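Long-range contact in aldehyde dehydrogenase (Bartonella henselae, PDB 3I44), which probably oxidises aldehydes to the corresponding carboxylic acids with a nicotinamide dinucleotide as electron acceptor, as other members of its family do: residues K274-I279 with R308-Q313. The protein carries 1 engineered substitution. Numbering follows the deposited sequence.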
loop_
_atom_site.group_PDB
_atom_site.type_symbol
_atom_site.label_atom_id
_atom_site.label_comp_id
_atom_site.label_asym_id
_atom_site.label_seq_id
_atom_site.Cartn_x
_atom_site.Cartn_y
_atom_site.Cartn_z
ATOM N N LYS A 274 -19.320 -4.879 -7.181
ATOM C CA LYS A 274 -20.463 -5.639 -7.679
ATOM C C LYS A 274 -21.072 -6.430 -6.512
ATOM O O LYS A 274 -21.126 -7.657 -6.500
ATOM C CB LYS A 274 -20.099 -6.530 -8.867
ATOM C CG LYS A 274 -21.324 -7.135 -9.584
ATOM C CD LYS A 274 -21.922 -6.204 -10.662
ATOM C CE LYS A 274 -23.348 -6.639 -11.085
ATOM N NZ LYS A 274 -23.994 -5.672 -12.004
ATOM N N GLY A 275 -21.564 -5.660 -5.552
ATOM C CA GLY A 275 -22.044 -6.175 -4.295
ATOM C C GLY A 275 -23.094 -7.242 -4.410
ATOM O O GLY A 275 -24.056 -7.103 -5.169
ATOM N N ALA A 276 -22.888 -8.324 -3.672
ATOM C CA ALA A 276 -23.916 -9.322 -3.477
ATOM C C ALA A 276 -24.751 -8.984 -2.220
ATOM O O ALA A 276 -24.210 -8.520 -1.209
ATOM C CB ALA A 276 -23.296 -10.650 -3.341
ATOM N N ASN A 277 -26.069 -9.194 -2.321
ATOM C CA ASN A 277 -27.036 -9.083 -1.210
ATOM C C ASN A 277 -27.701 -10.444 -1.044
ATOM O O ASN A 277 -28.600 -10.816 -1.841
ATOM C CB ASN A 277 -28.093 -8.019 -1.511
ATOM C CG ASN A 277 -28.993 -7.700 -0.301
ATOM O OD1 ASN A 277 -28.841 -8.286 0.769
ATOM N ND2 ASN A 277 -29.921 -6.748 -0.480
ATOM N N ILE A 278 -27.240 -11.187 -0.030
ATOM C CA ILE A 278 -27.713 -12.516 0.254
ATOM C C ILE A 278 -28.909 -12.445 1.191
ATOM O O ILE A 278 -28.788 -12.059 2.372
ATOM C CB ILE A 278 -26.636 -13.398 0.879
ATOM C CG1 ILE A 278 -25.436 -13.531 -0.054
ATOM C CG2 ILE A 278 -27.222 -14.764 1.236
ATOM C CD1 ILE A 278 -24.153 -14.172 0.622
ATOM N N ILE A 279 -30.068 -12.813 0.652
ATOM C CA ILE A 279 -31.351 -12.708 1.389
ATOM C C ILE A 279 -31.911 -14.105 1.614
ATOM O O ILE A 279 -32.265 -14.821 0.679
ATOM C CB ILE A 279 -32.364 -11.834 0.667
ATOM C CG1 ILE A 279 -31.718 -10.477 0.346
ATOM C CG2 ILE A 279 -33.651 -11.662 1.510
ATOM C CD1 ILE A 279 -32.661 -9.450 -0.255
ATOM N N ARG A 308 -26.341 -7.463 -7.027
ATOM C CA ARG A 308 -26.630 -8.884 -7.247
ATOM C C ARG A 308 -27.398 -9.402 -6.044
ATOM O O ARG A 308 -26.836 -9.566 -4.948
ATOM C CB ARG A 308 -25.366 -9.712 -7.435
ATOM C CG ARG A 308 -24.571 -9.353 -8.696
ATOM C CD ARG A 308 -23.316 -10.209 -8.765
ATOM N NE ARG A 308 -22.398 -9.918 -7.654
ATOM C CZ ARG A 308 -21.642 -10.812 -7.019
ATOM N NH1 ARG A 308 -21.667 -12.093 -7.354
ATOM N NH2 ARG A 308 -20.879 -10.424 -5.996
ATOM N N MET A 309 -28.693 -9.632 -6.226
ATOM C CA MET A 309 -29.517 -10.114 -5.131
ATOM C C MET A 309 -29.614 -11.620 -5.232
ATOM O O MET A 309 -30.205 -12.148 -6.196
ATOM C CB MET A 309 -30.883 -9.457 -5.168
ATOM C CG MET A 309 -31.765 -9.761 -3.933
ATOM S SD MET A 309 -33.420 -8.983 -4.000
ATOM C CE MET A 309 -33.126 -7.303 -3.491
ATOM N N LEU A 310 -29.043 -12.311 -4.240
ATOM C CA LEU A 310 -28.995 -13.773 -4.214
ATOM C C LEU A 310 -30.022 -14.215 -3.184
ATOM O O LEU A 310 -29.882 -13.917 -1.999
ATOM C CB LEU A 310 -27.580 -14.285 -3.889
ATOM C CG LEU A 310 -26.375 -13.538 -4.525
ATOM C CD1 LEU A 310 -25.070 -14.136 -4.060
ATOM C CD2 LEU A 310 -26.419 -13.532 -6.060
ATOM N N VAL A 311 -31.084 -14.870 -3.651
ATOM C CA VAL A 311 -32.252 -15.176 -2.822
ATOM C C VAL A 311 -32.446 -16.675 -2.600
ATOM O O VAL A 311 -32.386 -17.488 -3.546
ATOM C CB VAL A 311 -33.531 -14.582 -3.432
ATOM C CG1 VAL A 311 -34.729 -14.769 -2.471
ATOM C CG2 VAL A 311 -33.327 -13.096 -3.746
ATOM N N GLU A 312 -32.658 -17.052 -1.347
ATOM C CA GLU A 312 -32.922 -18.445 -1.025
ATOM C C GLU A 312 -34.137 -18.942 -1.854
ATOM O O GLU A 312 -35.105 -18.211 -2.076
ATOM C CB GLU A 312 -33.123 -18.609 0.480
ATOM C CG GLU A 312 -33.202 -20.053 0.968
ATOM C CD GLU A 312 -33.031 -20.177 2.499
ATOM O OE1 GLU A 312 -32.594 -21.243 2.941
ATOM O OE2 GLU A 312 -33.272 -19.209 3.261
ATOM N N GLN A 313 -34.044 -20.164 -2.376
ATOM C CA GLN A 313 -35.039 -20.697 -3.341
ATOM C C GLN A 313 -36.473 -20.496 -2.868
ATOM O O GLN A 313 -37.297 -19.947 -3.602
ATOM C CB GLN A 313 -34.782 -22.188 -3.624
ATOM C CG GLN A 313 -35.660 -22.774 -4.735
ATOM C CD GLN A 313 -35.391 -22.127 -6.074
ATOM O OE1 GLN A 313 -36.245 -21.428 -6.626
ATOM N NE2 GLN A 313 -34.184 -22.337 -6.597
#
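Strand 276-279 and strand 308-312 run parallel, their axes 4.6 Å apart, and five backbone hydrogen bonds join them in a ladder from Gly275 O to Glu312 N. Leu310 straddles Ile278, giving its N to Asn277 O and accepting Ile279 N on its O, the latter nearly straight at 173°. At the start of the ladder Arg308 turns back over the incoming chain. With CG anti to its carbonyl carbon (chi1 -65°) and a bend at chi3, the guanidinium comes side-on to the carbonyl of Lys274, and Arg308 NE and NH2 each reach Lys274 O at 2.8 Å. That oxygen lies at the guanidinium edge, close to its plane, while Ala276 CB packs over one face, 3.6 Å from Arg308 NH2. The aliphatic part of Lys274 runs against the arginine stem, CG lying 3.8 Å from Arg308 CD, and its NZ goes elsewhere, to the carbonyls of Ile399 and Glu402. Further along the same face, Leu310 CD1 touches both Ala276 CB (4.0 Å) and Ile278 CG1 (4.1 Å), under helix 417-425. On the other face the Ile279 CD1 methyl rests on Met309 CG and SD, 3.8 Å from each, where Leu288 of helix 287-296 closes over both residues. This helix links the two strands, making a beta-alpha-beta crossover in the sheet of the domain that, in aldehyde dehydrogenases, carries the catalytic cysteine. The buried arginine gives its N-H groups to three main-chain carbonyls: Lys274 O takes two of them, and those of Leu423 and Ala424 receive NH1 and NH2. Neutral acceptors on several sides, with Phe400 in cation-pi contact, would probably stabilise its positive charge, and the bonds hold the guanidinium in rotation.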